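Local coordinates for protein sulfate transporter 4.1, chloroplastic (Arabidopsis thaliana, PDB 7LHV) that cotransports sulfate and protons across the membrane as a member of the SLC26/SulP family and may help regulate sulfate assimilation, at the interface of chains A and B. Coordinates in Å, arbitrary orientation; residue numbers count along the deposited sequence, not the author numbering. Chains: chain A/B, Sulfate transporter 4.1, chloroplastic.

Contact 1: the interface of chains A and B. Residues chain A 584, 587-588, 591, 620; chain B 453, 456-457.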
loop_
_atom_site.group_PDB
_atom_site.type_symbol
_atom_site.label_atom_id
_atom_site.label_comp_id
_atom_site.label_asym_id
_atom_site.label_seq_id
_atom_site.Cartn_x
_atom_site.Cartn_y
_atom_site.Cartn_z
ATOM N N SER A 584 0.074 -0.391 20.366
ATOM C CA SER A 584 -0.573 0.604 21.215
ATOM C C SER A 584 -2.034 0.804 20.835
ATOM O O SER A 584 -2.894 0.976 21.708
ATOM C CB SER A 584 0.179 1.927 21.125
ATOM O OG SER A 584 -0.069 2.549 19.878
ATOM N N VAL A 587 -4.276 -1.865 22.561
ATOM C CA VAL A 587 -4.606 -1.686 23.972
ATOM C C VAL A 587 -5.502 -0.469 24.170
ATOM O O VAL A 587 -6.388 -0.473 25.032
ATOM C CB VAL A 587 -3.333 -1.613 24.833
ATOM C CG1 VAL A 587 -2.711 -2.989 24.962
ATOM C CG2 VAL A 587 -2.340 -0.641 24.246
ATOM N N GLU A 588 -5.296 0.590 23.380
ATOM C CA GLU A 588 -6.194 1.740 23.468
ATOM C C GLU A 588 -7.625 1.349 23.113
ATOM O O GLU A 588 -8.576 1.706 23.822
ATOM C CB GLU A 588 -5.701 2.868 22.564
ATOM C CG GLU A 588 -4.834 3.889 23.278
ATOM C CD GLU A 588 -5.616 4.699 24.301
ATOM O OE1 GLU A 588 -6.588 5.378 23.908
ATOM O OE2 GLU A 588 -5.262 4.652 25.498
ATOM N N LYS A 591 -9.147 -0.767 25.915
ATOM C CA LYS A 591 -9.607 0.060 27.027
ATOM C C LYS A 591 -10.907 0.779 26.683
ATOM O O LYS A 591 -11.816 0.871 27.520
ATOM C CB LYS A 591 -8.522 1.060 27.421
ATOM C CG LYS A 591 -7.340 0.429 28.135
ATOM C CD LYS A 591 -6.471 1.472 28.813
ATOM C CE LYS A 591 -5.599 2.206 27.812
ATOM N NZ LYS A 591 -4.529 2.986 28.491
ATOM N N SER A 620 0.511 -1.010 29.308
ATOM C CA SER A 620 -0.473 0.011 28.963
ATOM C C SER A 620 -1.399 0.362 30.119
ATOM O O SER A 620 -2.171 1.319 29.998
ATOM C CB SER A 620 -1.306 -0.440 27.764
ATOM O OG SER A 620 -2.102 -1.563 28.090
ATOM N N PHE B 453 2.526 8.358 25.886
ATOM C CA PHE B 453 1.937 7.026 25.982
ATOM C C PHE B 453 2.617 6.048 25.031
ATOM O O PHE B 453 2.907 4.905 25.405
ATOM C CB PHE B 453 0.440 7.102 25.691
ATOM C CG PHE B 453 -0.261 5.782 25.756
ATOM C CD1 PHE B 453 -0.531 5.186 26.972
ATOM C CD2 PHE B 453 -0.655 5.139 24.596
ATOM C CE1 PHE B 453 -1.180 3.973 27.031
ATOM C CE2 PHE B 453 -1.305 3.925 24.650
ATOM C CZ PHE B 453 -1.568 3.342 25.868
ATOM N N ARG B 456 5.929 5.052 26.300
ATOM C CA ARG B 456 5.805 4.095 27.392
ATOM C C ARG B 456 5.469 2.698 26.880
ATOM O O ARG B 456 5.974 1.703 27.412
ATOM C CB ARG B 456 4.749 4.570 28.387
ATOM C CG ARG B 456 4.531 3.634 29.560
ATOM C CD ARG B 456 3.672 4.292 30.623
ATOM N NE ARG B 456 2.348 4.633 30.116
ATOM C CZ ARG B 456 1.210 4.284 30.700
ATOM N NH1 ARG B 456 1.195 3.578 31.819
ATOM N NH2 ARG B 456 0.058 4.654 30.148
ATOM N N VAL B 457 4.627 2.598 25.853
ATOM C CA VAL B 457 4.084 1.301 25.457
ATOM C C VAL B 457 4.772 0.745 24.215
ATOM O O VAL B 457 5.412 -0.311 24.273
ATOM C CB VAL B 457 2.564 1.392 25.234
ATOM C CG1 VAL B 457 2.046 0.119 24.596
ATOM C CG2 VAL B 457 1.859 1.645 26.550
#

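Contact 2: the interface of chains A and B. Residues chain A 199-200, 203, 489; chain B 489-490, 493.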
loop_
_atom_site.group_PDB
_atom_site.type_symbol
_atom_site.label_atom_id
_atom_site.label_comp_id
_atom_site.label_asym_id
_atom_site.label_seq_id
_atom_site.Cartn_x
_atom_site.Cartn_y
_atom_site.Cartn_z
ATOM N N TRP A 199 11.454 -6.960 0.065
ATOM C CA TRP A 199 10.133 -7.444 0.447
ATOM C C TRP A 199 9.042 -6.404 0.227
ATOM O O TRP A 199 7.860 -6.757 0.237
ATOM C CB TRP A 199 10.136 -7.886 1.910
ATOM C CG TRP A 199 10.691 -6.858 2.837
ATOM C CD1 TRP A 199 11.983 -6.746 3.254
ATOM C CD2 TRP A 199 9.977 -5.781 3.448
ATOM N NE1 TRP A 199 12.116 -5.670 4.093
ATOM C CE2 TRP A 199 10.898 -5.060 4.228
ATOM C CE3 TRP A 199 8.646 -5.357 3.413
ATOM C CZ2 TRP A 199 10.533 -3.940 4.965
ATOM C CZ3 TRP A 199 8.286 -4.247 4.146
ATOM C CH2 TRP A 199 9.225 -3.551 4.912
ATOM N N LEU A 200 9.406 -5.137 0.031
ATOM C CA LEU A 200 8.413 -4.095 -0.200
ATOM C C LEU A 200 7.730 -4.219 -1.552
ATOM O O LEU A 200 6.701 -3.571 -1.767
ATOM C CB LEU A 200 9.061 -2.714 -0.091
ATOM C CG LEU A 200 9.006 -2.029 1.272
ATOM C CD1 LEU A 200 9.875 -0.787 1.263
ATOM C CD2 LEU A 200 7.575 -1.683 1.636
ATOM N N PHE A 203 4.868 -8.106 -2.682
ATOM C CA PHE A 203 3.447 -8.250 -2.404
ATOM C C PHE A 203 2.600 -8.258 -3.667
ATOM O O PHE A 203 1.407 -8.565 -3.590
ATOM C CB PHE A 203 2.969 -7.131 -1.471
ATOM C CG PHE A 203 2.823 -5.796 -2.145
ATOM C CD1 PHE A 203 3.892 -4.925 -2.222
ATOM C CD2 PHE A 203 1.615 -5.411 -2.700
ATOM C CE1 PHE A 203 3.763 -3.702 -2.842
ATOM C CE2 PHE A 203 1.485 -4.193 -3.322
ATOM C CZ PHE A 203 2.559 -3.337 -3.392
ATOM N N LEU A 489 -2.213 -3.526 -3.941
ATOM C CA LEU A 489 -2.256 -2.848 -2.648
ATOM C C LEU A 489 -3.664 -2.839 -2.073
ATOM O O LEU A 489 -3.848 -3.021 -0.866
ATOM C CB LEU A 489 -1.731 -1.421 -2.777
ATOM C CG LEU A 489 -0.245 -1.223 -2.505
ATOM C CD1 LEU A 489 0.147 0.218 -2.760
ATOM C CD2 LEU A 489 0.072 -1.626 -1.081
ATOM N N LEU B 489 1.855 2.138 4.985
ATOM C CA LEU B 489 1.801 1.086 3.973
ATOM C C LEU B 489 2.961 0.114 4.123
ATOM O O LEU B 489 2.786 -1.098 3.965
ATOM C CB LEU B 489 1.801 1.693 2.573
ATOM C CG LEU B 489 0.434 1.956 1.954
ATOM C CD1 LEU B 489 0.590 2.639 0.610
ATOM C CD2 LEU B 489 -0.323 0.653 1.813
ATOM N N ALA B 490 4.156 0.626 4.410
ATOM C CA ALA B 490 5.310 -0.245 4.583
ATOM C C ALA B 490 5.099 -1.198 5.745
ATOM O O ALA B 490 5.430 -2.383 5.650
ATOM C CB ALA B 490 6.571 0.588 4.795
ATOM N N ILE B 493 2.488 -3.842 4.809
ATOM C CA ILE B 493 3.077 -4.834 3.916
ATOM C C ILE B 493 4.030 -5.744 4.679
ATOM O O ILE B 493 4.080 -6.953 4.435
ATOM C CB ILE B 493 3.772 -4.132 2.736
ATOM C CG1 ILE B 493 2.728 -3.516 1.807
ATOM C CG2 ILE B 493 4.651 -5.102 1.975
ATOM C CD1 ILE B 493 3.301 -2.544 0.817
#

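Contact 3: the interface of chains A and B. Residues chain A 539, 583-585; chain B 207, 458, 460-461.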
loop_
_atom_site.group_PDB
_atom_site.type_symbol
_atom_site.label_atom_id
_atom_site.label_comp_id
_atom_site.label_asym_id
_atom_site.label_seq_id
_atom_site.Cartn_x
_atom_site.Cartn_y
_atom_site.Cartn_z
ATOM N N PHE A 539 -2.602 -1.666 13.961
ATOM C CA PHE A 539 -3.361 -0.485 13.561
ATOM C C PHE A 539 -4.220 -0.717 12.325
ATOM O O PHE A 539 -5.200 0.007 12.131
ATOM C CB PHE A 539 -2.426 0.700 13.317
ATOM C CG PHE A 539 -1.317 0.418 12.347
ATOM C CD1 PHE A 539 -1.506 0.608 10.991
ATOM C CD2 PHE A 539 -0.081 -0.012 12.791
ATOM C CE1 PHE A 539 -0.489 0.360 10.097
ATOM C CE2 PHE A 539 0.938 -0.262 11.898
ATOM C CZ PHE A 539 0.733 -0.075 10.551
ATOM N N ASP A 583 -0.200 -3.911 19.426
ATOM C CA ASP A 583 0.461 -2.620 19.473
ATOM C C ASP A 583 -0.313 -1.668 20.386
ATOM O O ASP A 583 -1.232 -2.065 21.104
ATOM C CB ASP A 583 0.615 -2.059 18.059
ATOM C CG ASP A 583 -0.709 -1.862 17.363
ATOM O OD1 ASP A 583 -1.720 -2.403 17.852
ATOM O OD2 ASP A 583 -0.742 -1.170 16.325
ATOM N N SER A 584 0.074 -0.391 20.366
ATOM C CA SER A 584 -0.573 0.604 21.215
ATOM C C SER A 584 -2.034 0.804 20.835
ATOM O O SER A 584 -2.894 0.976 21.708
ATOM C CB SER A 584 0.179 1.927 21.125
ATOM O OG SER A 584 -0.069 2.549 19.878
ATOM N N SER A 585 -2.333 0.814 19.535
ATOM C CA SER A 585 -3.718 0.970 19.102
ATOM C C SER A 585 -4.591 -0.144 19.657
ATOM O O SER A 585 -5.750 0.085 20.021
ATOM C CB SER A 585 -3.794 1.003 17.576
ATOM O OG SER A 585 -3.011 2.058 17.048
ATOM N N SER B 207 -0.968 6.866 15.316
ATOM C CA SER B 207 0.232 7.621 15.660
ATOM C C SER B 207 0.614 8.583 14.545
ATOM O O SER B 207 1.010 9.724 14.807
ATOM C CB SER B 207 1.384 6.666 15.957
ATOM O OG SER B 207 0.990 5.682 16.893
ATOM N N ASP B 458 4.650 1.440 23.085
ATOM C CA ASP B 458 5.077 0.912 21.791
ATOM C C ASP B 458 6.053 1.885 21.147
ATOM O O ASP B 458 5.646 2.942 20.659
ATOM C CB ASP B 458 3.875 0.669 20.880
ATOM C CG ASP B 458 4.201 -0.240 19.716
ATOM O OD1 ASP B 458 5.355 -0.704 19.625
ATOM O OD2 ASP B 458 3.304 -0.486 18.887
ATOM N N ARG B 460 7.827 1.499 18.387
ATOM C CA ARG B 460 7.658 1.627 16.944
ATOM C C ARG B 460 6.631 2.704 16.608
ATOM O O ARG B 460 6.848 3.526 15.710
ATOM C CB ARG B 460 7.245 0.286 16.340
ATOM C CG ARG B 460 6.993 0.331 14.845
ATOM C CD ARG B 460 6.021 -0.753 14.423
ATOM N NE ARG B 460 4.654 -0.431 14.808
ATOM C CZ ARG B 460 3.613 -1.233 14.628
ATOM N NH1 ARG B 460 3.748 -2.425 14.069
ATOM N NH2 ARG B 460 2.408 -0.834 15.023
ATOM N N ASP B 461 5.510 2.715 17.332
ATOM C CA ASP B 461 4.513 3.759 17.138
ATOM C C ASP B 461 5.063 5.121 17.533
ATOM O O ASP B 461 4.755 6.131 16.892
ATOM C CB ASP B 461 3.253 3.436 17.935
ATOM C CG ASP B 461 2.490 2.257 17.369
ATOM O OD1 ASP B 461 2.774 1.858 16.222
ATOM O OD2 ASP B 461 1.602 1.732 18.068
#

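Contact 1: the interface of chains A and B
B:Phe453 pushes its ring rim between A:Glu588 and A:Lys591 of the other subunit. Ring atom CE2 of B:Phe453 lies 3.8 Å from the side-chain methylene CG of A:Glu588. The carboxylate of A:Glu588 is turned about 80° from the ring plane. On the neighbouring part of the rim, CE1 of B:Phe453 meets the amine NZ of A:Lys591 at 3.8 Å. The two side chains come from opposite directions. Beside the ring, methyl CG2 of B:Val457 rests on CA of A:Ser620 at 3.7 Å. The same methyl also packs over one ring face of B:Phe453, near its rim, and so joins the two halves of the patch.

In the second shell, A:Lys591 bends at chi3 (-77°), which turns its amine toward A:Ser620. NZ of A:Lys591 donates a hydrogen bond to the carbonyl O of A:Ser620 at 3.3 Å. It also forms a salt bridge with OE2 of A:Glu588 at 3.5 Å. The hydrogen bond ties helix 584-599 to the end of helix 611-620, and the salt bridge probably steadies the A:Lys591 amine beside the ring.

B:Phe453 and B:Val457 belong to helix 448-457, part of the membrane domain, ahead of the last membrane helix, 477-496. They dock on helices 584-599 and 611-620 of the partner's STAS domain.

Contact 2: the interface of chains A and B
B:Ile493 inserts its side chain among A:Phe203, A:Leu489 and the turn at A:Trp199. From CB of B:Ile493 the side chain forks. The short branch, CG2, is anti to the backbone N and faces the carbonyl O of A:Trp199 at 4.0 Å. The longer branch leaves CB through CG1, which is anti to the carbonyl carbon (chi1 -70°). CG1 carries the chain on to the terminal methyl CD1. There CD1 of B:Ile493 lies 3.9 Å from methyl CD2 of A:Leu489, and these two side chains cross at about a right angle. The same CD1 sits over one face of the A:Phe203 ring, toward the rim, with ring atom CE1 of A:Phe203 at 3.9 Å.

The two copies of Leu489 reach toward each other tip to tip. Their CD2 methyls, of A:Leu489 and B:Leu489, are 3.7 Å apart, as expected close to the two-fold axis. Farther out, methyl CD2 of A:Leu200 packs on CA of B:Ala490 at 4.0 Å. The carbonyl O of B:Ala490 lies in the ring plane at the edge of the A:Trp199 indole, 3.7 Å from CZ3.

The contacts described here are mainly van der Waals. Both Leu489 copies, B:Ala490 and B:Ile493 lie on helix 477-496, a predicted membrane helix. It meets its twin here, flanked by the 3-10 turn 198-200 and the loop residue A:Phe203.

Contact 3: the interface of chains A and B
A:Ser584 sets its hydroxyl between its own backbone N and carbonyl carbon (chi1 73°), which directs OG toward B:Asp461. B:Arg460 starts extended but bends at chi3 (74°), turning its guanidinium edge-on to B:Asp461 and toward chain A. OG of A:Ser584 donates a hydrogen bond to carboxylate oxygen OD2 of B:Asp461 at 2.6 Å. It meets that oxygen on the anti side, somewhat out of the carboxylate plane.

The other oxygen, OD1 of B:Asp461, is held side-on by NE and NH2 of B:Arg460. The bond from NH2 of B:Arg460 to OD1 of B:Asp461 measures 3.0 Å. NH2 of B:Arg460 also makes a salt bridge across the interface to OD2 of A:Asp583 at 3.4 Å. The two flat groups stand 82° apart in this pair. The arginine probably offsets the crowding of acidic groups, since OD2 of A:Asp583 lies 4.1 Å from OD2 of B:Asp461. The ring of A:Phe539 presents its edge to the guanidinium, with CE2 3.9 Å from CZ of B:Arg460.

A:Ser584 opens helix 584-599 of the STAS domain, directly after the loop residue A:Asp583. A:Phe539 lies in another STAS loop. B:Arg460 and B:Asp461 are in the first turn of helix 459-474 on the membrane side of the partner.

Contact 1 and contact 3 are neighbours, with C-alpha centres about 8 Å apart. They share A:Ser584 and helix 584-599, and on chain B they use the consecutive helices 448-457 and 459-474. Together they appear to belong to one seat for the STAS domain of one subunit on the membrane domain of the other. Contact 2 is separate, about 18 Å from contact 3 and 26 Å from contact 1 between C-alpha centres, where the membrane parts meet near the two-fold axis. Symmetry gives each contact a twin with the chains exchanged. The deposited dimer is therefore domain-crossed, which may couple STAS position to the transport domains.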